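Local coordinates for protein alginate lyase (Paenibacillus sp. FPU-7, PDB 6KFN) that cleaves the polysaccharide alginate as a lyase, probably by beta-elimination, on a right-handed parallel beta-helix, at residues P61-G66 / K88-L93; E147-G152 / N168-V173; H183-E188 / F214-G219. One frame throughout, in Å; residues are numbered along the deposited sequence. Where two conformers were deposited one is given.

Contact 1 (P61-G66 / K88-L93); sequences PAVLSG and KMTGAL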
ATOM      1  N   PRO A  61       7.236  15.646  11.811  1.00 11.94           N
ATOM      2  CA  PRO A  61       5.939  14.964  11.976  1.00 10.42           C
ATOM      3  C   PRO A  61       5.880  14.104  13.222  1.00  8.45           C
ATOM      4  O   PRO A  61       6.844  13.435  13.586  1.00  9.91           O
ATOM      5  CB  PRO A  61       5.823  14.112  10.714  1.00 10.75           C
ATOM      6  CG  PRO A  61       6.657  14.867   9.703  1.00 12.48           C
ATOM      7  CD  PRO A  61       7.814  15.422  10.477  1.00 11.86           C
ATOM      8  N   ALA A  62       4.689  14.048  13.833  1.00  7.86           N
ATOM      9  CA  ALA A  62       4.418  13.063  14.859  1.00  7.70           C
ATOM     10  C   ALA A  62       4.618  11.651  14.314  1.00  7.01           C
ATOM     11  O   ALA A  62       4.353  11.379  13.142  1.00  7.55           O
ATOM     12  CB  ALA A  62       2.987  13.246  15.368  1.00  9.02           C
ATOM     13  N   VAL A  63       5.031  10.756  15.202  1.00  7.30           N
ATOM     14  CA  VAL A  63       5.329   9.369  14.881  1.00  7.38           C
ATOM     15  C   VAL A  63       4.417   8.449  15.675  1.00  7.32           C
ATOM     16  O   VAL A  63       4.331   8.570  16.900  1.00  8.40           O
ATOM     17  CB  VAL A  63       6.781   9.005  15.220  1.00  8.42           C
ATOM     18  CG1 VAL A  63       7.073   7.541  14.869  1.00  9.69           C
ATOM     19  CG2 VAL A  63       7.779   9.930  14.509  1.00  9.86           C
ATOM     20  N   LEU A  64       3.750   7.516  14.983  1.00  6.88           N
ATOM     21  CA  LEU A  64       3.078   6.409  15.627  1.00  7.12           C
ATOM     22  C   LEU A  64       3.994   5.194  15.550  1.00  7.38           C
ATOM     23  O   LEU A  64       4.297   4.709  14.468  1.00  8.11           O
ATOM     24  CB  LEU A  64       1.732   6.073  14.970  1.00  7.03           C
ATOM     25  CG  LEU A  64       0.737   7.204  14.815  1.00  9.36           C
ATOM     26  CD1 LEU A  64      -0.580   6.660  14.302  1.00  9.84           C
ATOM     27  CD2 LEU A  64       0.543   7.948  16.101  1.00 10.71           C
ATOM     28  N   SER A  65       4.481   4.744  16.721  1.00 10.21           N
ATOM     29  CA  SER A  65       5.361   3.590  16.777  1.00 12.52           C
ATOM     30  C   SER A  65       4.685   2.429  17.486  1.00 13.94           C
ATOM     31  O   SER A  65       4.048   2.635  18.533  1.00 16.40           O
ATOM     32  CB  SER A  65       6.625   3.915  17.525  1.00 12.80           C
ATOM     33  OG  SER A  65       7.483   2.772  17.552  1.00 17.70           O
ATOM     34  N   GLY A  66       4.841   1.206  16.969  1.00 12.91           N
ATOM     35  CA  GLY A  66       4.524   0.047  17.777  1.00 13.92           C
ATOM     36  C   GLY A  66       5.602  -0.216  18.810  1.00 13.47           C
ATOM     37  O   GLY A  66       6.572   0.526  18.964  1.00 14.98           O
ATOM     38  N   LYS A  88       4.168   9.887  10.565  1.00  6.88           N
ATOM     39  CA  LYS A  88       5.087   8.766  10.397  1.00  7.17           C
ATOM     40  C   LYS A  88       4.534   7.554  11.139  1.00  6.93           C
ATOM     41  O   LYS A  88       3.931   7.699  12.220  1.00  7.80           O
ATOM     42  CB  LYS A  88       6.467   9.143  10.948  1.00  9.43           C
ATOM     43  CG  LYS A  88       7.149  10.257  10.202  1.00 13.89           C
ATOM     44  CD  LYS A  88       8.470  10.714  10.828  1.00 15.55           C
ATOM     45  CE  LYS A  88       9.223  11.669   9.987  1.00 26.82           C
ATOM     46  NZ  LYS A  88      10.495  12.033  10.688  1.00 40.87           N
ATOM     47  N   MET A  89       4.750   6.368  10.582  1.00  6.99           N
ATOM     48  CA  MET A  89       4.346   5.114  11.198  0.67  6.94           C
ATOM     49  C   MET A  89       5.528   4.148  11.123  1.00  6.17           C
ATOM     50  O   MET A  89       6.089   3.949  10.045  1.00  6.68           O
ATOM     51  CB  MET A  89       3.134   4.451  10.506  0.67  7.26           C
ATOM     52  CG  MET A  89       1.767   5.095  10.717  0.67  9.12           C
ATOM     53  SD  MET A  89       1.477   6.486   9.649  0.67  6.82           S
ATOM     54  CE  MET A  89      -0.247   6.870  10.143  0.67  7.75           C
ATOM     55  N   THR A  90       5.881   3.547  12.246  1.00  6.14           N
ATOM     56  CA  THR A  90       7.048   2.701  12.306  1.00  6.22           C
ATOM     57  C   THR A  90       6.934   1.669  13.400  1.00  6.60           C
ATOM     58  O   THR A  90       6.046   1.715  14.248  1.00  9.25           O
ATOM     59  CB  THR A  90       8.292   3.594  12.497  1.00  7.09           C
ATOM     60  OG1 THR A  90       9.485   2.846  12.254  1.00  8.61           O
ATOM     61  CG2 THR A  90       8.410   4.194  13.887  1.00  8.24           C
ATOM     62  N   GLY A  91       7.911   0.749  13.410  1.00  7.94           N
ATOM     63  CA  GLY A  91       8.157   0.004  14.625  1.00 10.39           C
ATOM     64  C   GLY A  91       7.123  -1.042  14.998  1.00  9.25           C
ATOM     65  O   GLY A  91       6.867  -1.278  16.193  1.00 13.47           O
ATOM     66  N   ALA A  92       6.535  -1.684  14.019  1.00  6.97           N
ATOM     67  CA  ALA A  92       5.499  -2.681  14.222  1.00  7.15           C
ATOM     68  C   ALA A  92       5.583  -3.704  13.114  1.00  6.27           C
ATOM     69  O   ALA A  92       6.229  -3.505  12.091  1.00  6.20           O
ATOM     70  CB  ALA A  92       4.119  -2.046  14.255  1.00  7.86           C
ATOM     71  N   LEU A  93       4.834  -4.790  13.283  1.00  7.28           N
ATOM     72  CA  LEU A  93       4.779  -5.853  12.283  1.00  6.64           C
ATOM     73  C   LEU A  93       4.096  -5.420  11.001  1.00  6.17           C
ATOM     74  O   LEU A  93       4.449  -5.859   9.913  1.00  6.35           O
ATOM     75  CB  LEU A  93       4.100  -7.092  12.872  1.00  8.09           C
ATOM     76  CG  LEU A  93       4.141  -8.351  12.019  1.00  8.19           C
ATOM     77  CD1 LEU A  93       5.531  -8.904  11.886  1.00  9.52           C
ATOM     78  CD2 LEU A  93       3.232  -9.434  12.622  1.00 10.57           C
TER
HETATM   79  O   HOH W   1       9.530  13.444  13.017  1.00 18.33           O
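Strands 63-65 and 88-90 run in parallel, their axes 4.6 Å apart and their N-to-C directions only 17° from each other, with Val63 beside Lys88, Leu64 beside Met89 and Ser65 beside Thr90. Four backbone hydrogen bonds carry the pairing: Lys88 N gives to Ala62 O, Leu64 N to Lys88 O (the shortest, 2.8 Å), Thr90 N to Leu64 O and Gly66 N to Thr90 O. This is the register of neighbouring coils in a right-handed parallel beta-helix, and the wall continues through strands 34-36 and 110-114. At Gly91 the chain turns a corner with phi at 72°; a CB there would lie 2.6 Å from Ser65 OG. On the face of Val63 and Lys88, the lysine side chain, extended beyond CG, crosses obliquely over its neighbours. Its CD meets Val63 CG2 at 3.8 Å and its CE meets Pro61 CD at 4.0 Å, while a water joins Lys88 NZ to Pro61 O. Val63 CG1, anti to the backbone N, touches Thr90 CG2 at 3.7 Å; Thr90 OG1 bonds to Tyr112 O. On the other face, buried Leu64 and Met89 lie side by side, Leu64 CD1 4.2 Å from Met89 CE.

Contact 2 (E147-G152 / N168-V173); sequences EGIYVG and NVISGV. With NA (sodium ion), chain B.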
ATOM      1  N   GLU A 147       5.625  -6.704   1.673  1.00  4.39           N
ATOM      2  CA  GLU A 147       5.098  -5.854   0.614  1.00  4.60           C
ATOM      3  C   GLU A 147       5.016  -4.408   1.085  1.00  4.62           C
ATOM      4  O   GLU A 147       4.810  -4.120   2.258  1.00  5.36           O
ATOM      5  CB  GLU A 147       3.703  -6.314   0.178  1.00  5.53           C
ATOM      6  CG  GLU A 147       3.667  -7.711  -0.420  1.00  6.37           C
ATOM      7  CD  GLU A 147       3.636  -8.873   0.546  1.00  5.98           C
ATOM      8  OE1 GLU A 147       3.614  -8.684   1.768  1.00  6.28           O
ATOM      9  OE2 GLU A 147       3.636 -10.031   0.059  1.00  7.92           O
ATOM     10  N   GLY A 148       5.139  -3.485   0.136  1.00  4.33           N
ATOM     11  CA  GLY A 148       4.871  -2.097   0.456  1.00  4.18           C
ATOM     12  C   GLY A 148       3.400  -1.864   0.775  1.00  3.92           C
ATOM     13  O   GLY A 148       3.036  -1.391   1.854  1.00  4.16           O
ATOM     14  N   ILE A 149       2.573  -2.211  -0.205  1.00  3.91           N
ATOM     15  CA  ILE A 149       1.128  -2.112  -0.129  1.00  4.20           C
ATOM     16  C   ILE A 149       0.555  -3.471  -0.579  1.00  4.13           C
ATOM     17  O   ILE A 149       0.934  -4.002  -1.626  1.00  4.94           O
ATOM     18  CB  ILE A 149       0.564  -0.977  -0.986  1.00  4.51           C
ATOM     19  CG1 ILE A 149       1.243   0.350  -0.609  1.00  4.96           C
ATOM     20  CG2 ILE A 149      -0.948  -0.908  -0.855  1.00  5.57           C
ATOM     21  CD1 ILE A 149       0.859   1.511  -1.484  1.00  5.86           C
ATOM     22  N   TYR A 150      -0.368  -3.983   0.217  1.00  4.43           N
ATOM     23  CA  TYR A 150      -0.961  -5.313   0.040  1.00  4.61           C
ATOM     24  C   TYR A 150      -2.472  -5.093  -0.032  1.00  4.27           C
ATOM     25  O   TYR A 150      -3.059  -4.530   0.898  1.00  5.21           O
ATOM     26  CB  TYR A 150      -0.564  -6.173   1.222  1.00  5.78           C
ATOM     27  CG  TYR A 150      -0.798  -7.651   1.129  1.00  6.56           C
ATOM     28  CD1 TYR A 150      -2.046  -8.214   1.008  1.00  5.85           C
ATOM     29  CD2 TYR A 150       0.254  -8.492   1.335  1.00 20.36           C
ATOM     30  CE1 TYR A 150      -2.238  -9.589   1.053  1.00  6.78           C
ATOM     31  CE2 TYR A 150       0.070  -9.887   1.375  1.00 27.79           C
ATOM     32  CZ  TYR A 150      -1.181 -10.415   1.217  1.00 13.55           C
ATOM     33  OH  TYR A 150      -1.373 -11.764   1.336  1.00 15.28           O
ATOM     34  N   VAL A 151      -3.081  -5.467  -1.162  1.00  3.89           N
ATOM     35  CA  VAL A 151      -4.494  -5.184  -1.396  1.00  4.19           C
ATOM     36  C   VAL A 151      -5.262  -6.499  -1.416  1.00  4.06           C
ATOM     37  O   VAL A 151      -5.089  -7.298  -2.332  1.00  4.64           O
ATOM     38  CB  VAL A 151      -4.707  -4.390  -2.692  1.00  4.63           C
ATOM     39  CG1 VAL A 151      -6.146  -3.858  -2.744  1.00  5.14           C
ATOM     40  CG2 VAL A 151      -3.691  -3.260  -2.872  1.00  5.15           C
ATOM     41  N   GLY A 152      -6.127  -6.721  -0.417  1.00  4.32           N
ATOM     42  CA  GLY A 152      -6.939  -7.919  -0.335  1.00  4.41           C
ATOM     43  C   GLY A 152      -6.270  -9.058   0.390  1.00  4.56           C
ATOM     44  O   GLY A 152      -5.414  -8.872   1.249  1.00  5.95           O
ATOM     45  N   ASN A 168      -9.632   0.620  -4.355  1.00  4.45           N
ATOM     46  CA  ASN A 168      -8.628   1.352  -3.605  1.00  4.46           C
ATOM     47  C   ASN A 168      -7.631   1.985  -4.558  1.00  4.43           C
ATOM     48  O   ASN A 168      -7.288   1.432  -5.595  1.00  5.27           O
ATOM     49  CB  ASN A 168      -7.932   0.421  -2.607  1.00  4.49           C
ATOM     50  CG  ASN A 168      -8.902  -0.073  -1.565  1.00  4.31           C
ATOM     51  OD1 ASN A 168      -9.508   0.739  -0.852  1.00  4.69           O
ATOM     52  ND2 ASN A 168      -9.056  -1.389  -1.438  1.00  4.30           N
ATOM     53  N   VAL A 169      -7.194   3.196  -4.186  1.00  4.99           N
ATOM     54  CA  VAL A 169      -6.350   4.035  -5.011  1.00  4.85           C
ATOM     55  C   VAL A 169      -5.026   4.294  -4.316  1.00  4.52           C
ATOM     56  O   VAL A 169      -4.996   4.676  -3.143  1.00  5.42           O
ATOM     57  CB  VAL A 169      -7.060   5.351  -5.356  1.00  5.41           C
ATOM     58  CG1 VAL A 169      -6.167   6.270  -6.169  1.00  6.41           C
ATOM     59  CG2 VAL A 169      -8.388   5.081  -6.091  1.00  6.89           C
ATOM     60  N   ILE A 170      -3.944   4.139  -5.072  1.00  4.63           N
ATOM     61  CA  ILE A 170      -2.587   4.405  -4.662  1.00  4.48           C
ATOM     62  C   ILE A 170      -2.077   5.472  -5.625  1.00  4.22           C
ATOM     63  O   ILE A 170      -1.964   5.197  -6.822  1.00  4.86           O
ATOM     64  CB  ILE A 170      -1.736   3.126  -4.743  1.00  4.70           C
ATOM     65  CG1 ILE A 170      -2.287   2.036  -3.777  1.00  6.10           C
ATOM     66  CG2 ILE A 170      -0.263   3.433  -4.502  1.00  5.32           C
ATOM     67  CD1 ILE A 170      -2.028   0.663  -4.154  1.00 13.25           C
ATOM     68  N   SER A 171      -1.865   6.709  -5.143  1.00  4.38           N
ATOM     69  CA  SER A 171      -1.658   7.852  -6.028  1.00  4.78           C
ATOM     70  C   SER A 171      -0.513   8.714  -5.551  1.00  4.64           C
ATOM     71  O   SER A 171      -0.545   9.239  -4.445  1.00  5.56           O
ATOM     72  CB  SER A 171      -2.939   8.682  -6.101  1.00  6.36           C
ATOM     73  OG  SER A 171      -2.795   9.758  -6.950  1.00  9.10           O
ATOM     74  N   GLY A 172       0.521   8.884  -6.376  1.00  4.87           N
ATOM     75  CA  GLY A 172       1.608   9.755  -5.977  1.00  5.77           C
ATOM     76  C   GLY A 172       2.391   9.235  -4.790  1.00  5.78           C
ATOM     77  O   GLY A 172       2.788  10.015  -3.914  1.00  7.74           O
ATOM     78  N   VAL A 173       2.603   7.931  -4.724  1.00  5.13           N
ATOM     79  CA  VAL A 173       3.341   7.300  -3.635  0.70  5.66           C
ATOM     80  C   VAL A 173       4.731   6.917  -4.109  1.00  6.31           C
ATOM     81  O   VAL A 173       4.915   6.489  -5.235  1.00 12.53           O
ATOM     82  CB  VAL A 173       2.538   6.085  -3.074  0.70  6.35           C
ATOM     83  CG1 VAL A 173       3.214   5.317  -1.933  0.70  6.94           C
ATOM     84  CG2 VAL A 173       1.160   6.567  -2.573  0.70  9.03           C
TER
HETATM   85 NA    NA B 401       3.664 -10.981  -2.080  1.00  8.11          NA
HETATM   86  O   HOH W   2       2.393 -12.695  -0.916  1.00 21.89           O
HETATM   87  O   HOH W   3       5.737 -12.006  -1.444  1.00 10.65           O
HETATM   88  O   HOH W   4       3.938 -12.318  -4.020  1.00 15.32           O
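No hydrogen bond links segments 147-152 and 168-173. Their nearest CA pairs, Ile149 with Ile170 and Val151 with Asn168, are 8.8 and 8.0 Å apart, a spacing too wide for backbone pairing and one that only side chains bridge. The apolar contact rests on Ile149 and Ile170, which reach toward each other tip to tip. Both hold CG1 anti to the carbonyl carbon, so each sends its long branch across: Ile149 CD1 comes within 3.7 Å of Ile170 CG2, and Ile170 CD1 lies 3.8 Å from Ile149 CG2. Val151 CG2 flanks this pair at 4.4 Å from Ile170 CD1. Phe121 and Ile130 also border Ile149. An alanine in place of Ile170 would remove CG1, CG2 and CD1 and so would probably cost the contacts with both Ile149 and Val151, loosening the packing between the two segments.

Polar groups meet their partners on other coils. Asn168 slides past Val151 in the opposite direction, its ND2 4.0 Å from Val151 CG1, yet this buried amide is satisfied by Ser125 O at ND2 and by Asn128 at OD1.

Metal binding lies on the other side of strand 149-151. Glu147, bent at chi2 (82°), puts OE2 2.3 Å from the sodium ion; three waters, Glu182 and Asp185 complete six ligands. Glu147 OE1 lies in plane at the edge of the Tyr150 ring, as does Gly152 O, which accepts a hydrogen bond from His120 NE2.

Aliphatic side chains meeting tip to tip between strands of different walls are characteristic of the filled interior of a right-handed parallel beta-helix.

Contact 3 (H183-E188 / F214-G219); sequences HIDIKE and FIDVKG. With NA (sodium ion), chain B.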
ATOM      1  N   HIS A 183       6.481  -4.024  -4.281  1.00  4.08           N
ATOM      2  CA  HIS A 183       6.007  -2.710  -3.863  0.57  4.16           C
ATOM      3  C   HIS A 183       4.511  -2.705  -3.681  1.00  4.08           C
ATOM      4  O   HIS A 183       4.010  -2.136  -2.704  1.00  4.29           O
ATOM      5  CB  HIS A 183       6.499  -1.628  -4.835  0.57  3.80           C
ATOM      6  CG  HIS A 183       7.956  -1.392  -4.691  0.57  4.72           C
ATOM      7  ND1 HIS A 183       8.574  -0.275  -5.221  0.57  5.76           N
ATOM      8  CD2 HIS A 183       8.892  -2.063  -3.968  0.57  3.21           C
ATOM      9  CE1 HIS A 183       9.854  -0.341  -4.898  0.57  5.96           C
ATOM     10  NE2 HIS A 183      10.079  -1.410  -4.158  0.57  3.36           N
ATOM     11  N   ILE A 184       3.779  -3.328  -4.608  1.00  4.11           N
ATOM     12  CA  ILE A 184       2.335  -3.432  -4.524  1.00  4.01           C
ATOM     13  C   ILE A 184       1.948  -4.853  -4.949  1.00  3.75           C
ATOM     14  O   ILE A 184       2.309  -5.299  -6.033  1.00  4.40           O
ATOM     15  CB  ILE A 184       1.592  -2.420  -5.376  1.00  4.71           C
ATOM     16  CG1 ILE A 184       2.106  -0.994  -5.073  1.00  5.32           C
ATOM     17  CG2 ILE A 184       0.084  -2.517  -5.154  1.00  5.80           C
ATOM     18  CD1 ILE A 184       1.658   0.042  -6.036  1.00  6.41           C
ATOM     19  N   ASP A 185       1.207  -5.543  -4.074  1.00  3.82           N
ATOM     20  CA  ASP A 185       0.693  -6.893  -4.352  1.00  3.94           C
ATOM     21  C   ASP A 185      -0.819  -6.792  -4.322  1.00  3.69           C
ATOM     22  O   ASP A 185      -1.391  -6.511  -3.273  1.00  4.46           O
ATOM     23  CB  ASP A 185       1.246  -7.882  -3.348  1.00  4.83           C
ATOM     24  CG  ASP A 185       0.996  -9.330  -3.699  1.00  5.99           C
ATOM     25  OD1 ASP A 185       0.409  -9.597  -4.731  1.00  8.33           O
ATOM     26  OD2 ASP A 185       1.467 -10.198  -2.900  1.00  7.63           O
ATOM     27  N   ILE A 186      -1.445  -6.937  -5.500  1.00  3.65           N
ATOM     28  CA  ILE A 186      -2.893  -6.777  -5.664  1.00  3.89           C
ATOM     29  C   ILE A 186      -3.489  -8.180  -5.717  1.00  3.84           C
ATOM     30  O   ILE A 186      -3.272  -8.894  -6.699  1.00  4.66           O
ATOM     31  CB  ILE A 186      -3.205  -5.970  -6.924  1.00  4.21           C
ATOM     32  CG1 ILE A 186      -2.556  -4.588  -6.865  1.00  4.98           C
ATOM     33  CG2 ILE A 186      -4.709  -5.880  -7.116  1.00  4.82           C
ATOM     34  CD1 ILE A 186      -2.669  -3.772  -8.130  1.00  5.71           C
ATOM     35  N   LYS A 187      -4.199  -8.592  -4.677  1.00  4.02           N
ATOM     36  CA  LYS A 187      -4.626  -9.971  -4.583  1.00  4.19           C
ATOM     37  C   LYS A 187      -5.846 -10.305  -5.433  1.00  4.04           C
ATOM     38  O   LYS A 187      -6.724  -9.480  -5.724  1.00  4.18           O
ATOM     39  CB  LYS A 187      -4.940 -10.335  -3.129  1.00  4.99           C
ATOM     40  CG  LYS A 187      -3.708 -10.285  -2.231  1.00  6.67           C
ATOM     41  CD  LYS A 187      -2.645 -11.278  -2.724  1.00 24.50           C
ATOM     42  CE  LYS A 187      -1.411 -11.407  -1.902  1.00 44.91           C
ATOM     43  NZ  LYS A 187      -0.353 -12.245  -2.522  1.00 64.15           N
ATOM     44  N   GLU A 188      -5.902 -11.596  -5.772  1.00  4.28           N
ATOM     45  CA  GLU A 188      -7.113 -12.193  -6.301  1.00  4.35           C
ATOM     46  C   GLU A 188      -8.294 -11.825  -5.417  1.00  4.24           C
ATOM     47  O   GLU A 188      -8.208 -11.826  -4.189  1.00  4.55           O
ATOM     48  CB  GLU A 188      -6.945 -13.712  -6.408  1.00  4.71           C
ATOM     49  CG  GLU A 188      -6.623 -14.460  -5.098  1.00  5.22           C
ATOM     50  CD  GLU A 188      -5.143 -14.649  -4.758  1.00  5.13           C
ATOM     51  OE1 GLU A 188      -4.311 -13.771  -5.093  1.00  5.25           O
ATOM     52  OE2 GLU A 188      -4.859 -15.695  -4.133  1.00  6.09           O
ATOM     53  N   PHE A 214       7.964  -5.134  -9.364  1.00  3.72           N
ATOM     54  CA  PHE A 214       7.420  -3.993  -8.627  1.00  3.72           C
ATOM     55  C   PHE A 214       5.986  -4.239  -8.165  1.00  3.87           C
ATOM     56  O   PHE A 214       5.608  -3.893  -7.050  1.00  4.00           O
ATOM     57  CB  PHE A 214       7.447  -2.701  -9.449  1.00  4.08           C
ATOM     58  CG  PHE A 214       8.783  -2.293 -10.024  1.00  4.19           C
ATOM     59  CD1 PHE A 214       9.900  -2.050  -9.217  1.00  5.06           C
ATOM     60  CD2 PHE A 214       8.911  -2.108 -11.390  1.00  5.06           C
ATOM     61  CE1 PHE A 214      11.103  -1.657  -9.795  1.00  6.19           C
ATOM     62  CE2 PHE A 214      10.102  -1.705 -11.947  1.00  5.55           C
ATOM     63  CZ  PHE A 214      11.201  -1.474 -11.154  1.00  5.48           C
ATOM     64  N   ILE A 215       5.176  -4.755  -9.101  1.00  3.82           N
ATOM     65  CA  ILE A 215       3.769  -5.001  -8.857  1.00  3.74           C
ATOM     66  C   ILE A 215       3.459  -6.411  -9.348  1.00  3.50           C
ATOM     67  O   ILE A 215       3.933  -6.828 -10.413  1.00  4.25           O
ATOM     68  CB  ILE A 215       2.844  -3.989  -9.599  1.00  4.11           C
ATOM     69  CG1 ILE A 215       3.257  -2.553  -9.250  1.00  4.51           C
ATOM     70  CG2 ILE A 215       1.382  -4.264  -9.247  1.00  4.80           C
ATOM     71  CD1 ILE A 215       2.425  -1.482  -9.936  1.00  5.50           C
ATOM     72  N   ASP A 216       2.651  -7.137  -8.585  1.00  3.80           N
ATOM     73  CA  ASP A 216       2.009  -8.367  -9.049  1.00  4.23           C
ATOM     74  C   ASP A 216       0.508  -8.126  -8.986  1.00  3.87           C
ATOM     75  O   ASP A 216      -0.006  -7.739  -7.944  1.00  4.81           O
ATOM     76  CB  ASP A 216       2.397  -9.581  -8.224  1.00  4.92           C
ATOM     77  CG  ASP A 216       2.016 -10.911  -8.861  1.00  5.29           C
ATOM     78  OD1 ASP A 216       1.635 -10.913 -10.058  1.00  6.00           O
ATOM     79  OD2 ASP A 216       2.139 -11.930  -8.144  1.00  6.35           O
ATOM     80  N   VAL A 217      -0.158  -8.346 -10.119  1.00  3.81           N
ATOM     81  CA  VAL A 217      -1.597  -8.110 -10.257  1.00  3.93           C
ATOM     82  C   VAL A 217      -2.294  -9.456 -10.329  1.00  3.82           C
ATOM     83  O   VAL A 217      -2.165 -10.172 -11.326  1.00  4.22           O
ATOM     84  CB  VAL A 217      -1.951  -7.283 -11.488  1.00  4.27           C
ATOM     85  CG1 VAL A 217      -3.451  -7.041 -11.521  1.00  5.21           C
ATOM     86  CG2 VAL A 217      -1.174  -5.979 -11.523  1.00  4.90           C
ATOM     87  N   LYS A 218      -2.971  -9.782  -9.266  1.00  3.88           N
ATOM     88  CA  LYS A 218      -3.814 -10.991  -9.203  0.51  5.09           C
ATOM     89  C   LYS A 218      -5.329 -10.691  -9.136  1.00  3.80           C
ATOM     90  O   LYS A 218      -6.290 -11.540  -9.295  1.00  4.37           O
ATOM     91  CB  LYS A 218      -3.382 -11.889  -8.052  0.49  1.79           C
ATOM     92  CG  LYS A 218      -2.123 -12.657  -8.386  0.51 12.30           C
ATOM     93  CD  LYS A 218      -1.352 -13.075  -7.194  0.51 29.99           C
ATOM     94  CE  LYS A 218      -0.724 -11.851  -6.613  0.51 10.33           C
ATOM     95  NZ  LYS A 218       0.542 -12.128  -5.892  0.51 13.98           N
ATOM     96  N   GLY A 219      -5.678  -9.391  -8.844  1.00  3.83           N
ATOM     97  CA  GLY A 219      -7.049  -8.918  -8.908  1.00  4.08           C
ATOM     98  C   GLY A 219      -7.447  -8.561 -10.328  1.00  4.07           C
ATOM     99  O   GLY A 219      -6.680  -8.739 -11.275  1.00  4.62           O
TER
HETATM  100 NA    NA B 401       3.664 -10.981  -2.080  1.00  8.11          NA
HETATM  101  O   HOH W   2       2.393 -12.695  -0.916  1.00 21.89           O
HETATM  102  O   HOH W   3       5.737 -12.006  -1.444  1.00 10.65           O
HETATM  103  O   HOH W   4       3.938 -12.318  -4.020  1.00 15.32           O
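Two carboxylates, Asp185 and Asp216, carry the polar side of this contact. Lys218 NZ forms a salt bridge with Asp185 OD1 at 2.8 Å on its syn lone pair, whereas Lys187 NZ bridges to Asp185 OD2 from above the carboxylate plane, 40° out of it. Lys218 NZ also sits above the plane of Asp216, 52° out and 2.8 Å from OD2, so one ammonium makes salt bridges to both carboxylates. Paired across the strands, Asp185 and Asp216 project from the same face, and both hold CG anti to the backbone N; Lys218, bent at chi3, crosses Asp185 obliquely to reach them. Lys187 NZ lies 3.5 Å from Lys218 NZ, a like-charge approach set among the acids.

Beneath this network strands 184-186 and 215-217 pair in parallel, 3° apart, as adjacent coils of the beta-helix. Ile186 N gives a nearly straight bond of 2.9 Å to Asp216 O; Lys218 N gives a shorter but more bent one, 2.7 Å, to Ile186 O. The opposite face is apolar: Ile186 CD1 meets Ile215 CG2 at 4.2 Å and Val217 CG2 at 4.3 Å.

The sodium ion is ligated by Asp185 OD2 at 2.5 Å. Lys187 NZ donates to a water ligand of that ion. Asp216 OD1 bonds to His244 ND1. With Lys187, Lys218 and the sodium beside Asp185, and Lys218 beside Asp216, both aspartates are likely to stay ionised despite their burial.

The three contacts follow one another along the chain in series and along the beta-helix in the same order. Contact 1 joins two coils near the N-terminal end, its centre about 25 Å from that of contact 3, on the opposite side of the chain's centre. Contact 2 lies about 18 Å from contact 1 and only about 9 Å from contact 3, measured between centres. Segment 147-152 of contact 2 and both strands of contact 3 belong to the ten-strand parallel sheet, where strands 149-151 and 184-186 are neighbours and Val151 O lies 2.8 Å from Lys187 N. One sodium ion, bound by Glu147 and Asp185, couples these neighbouring coils, and with them contacts 2 and 3.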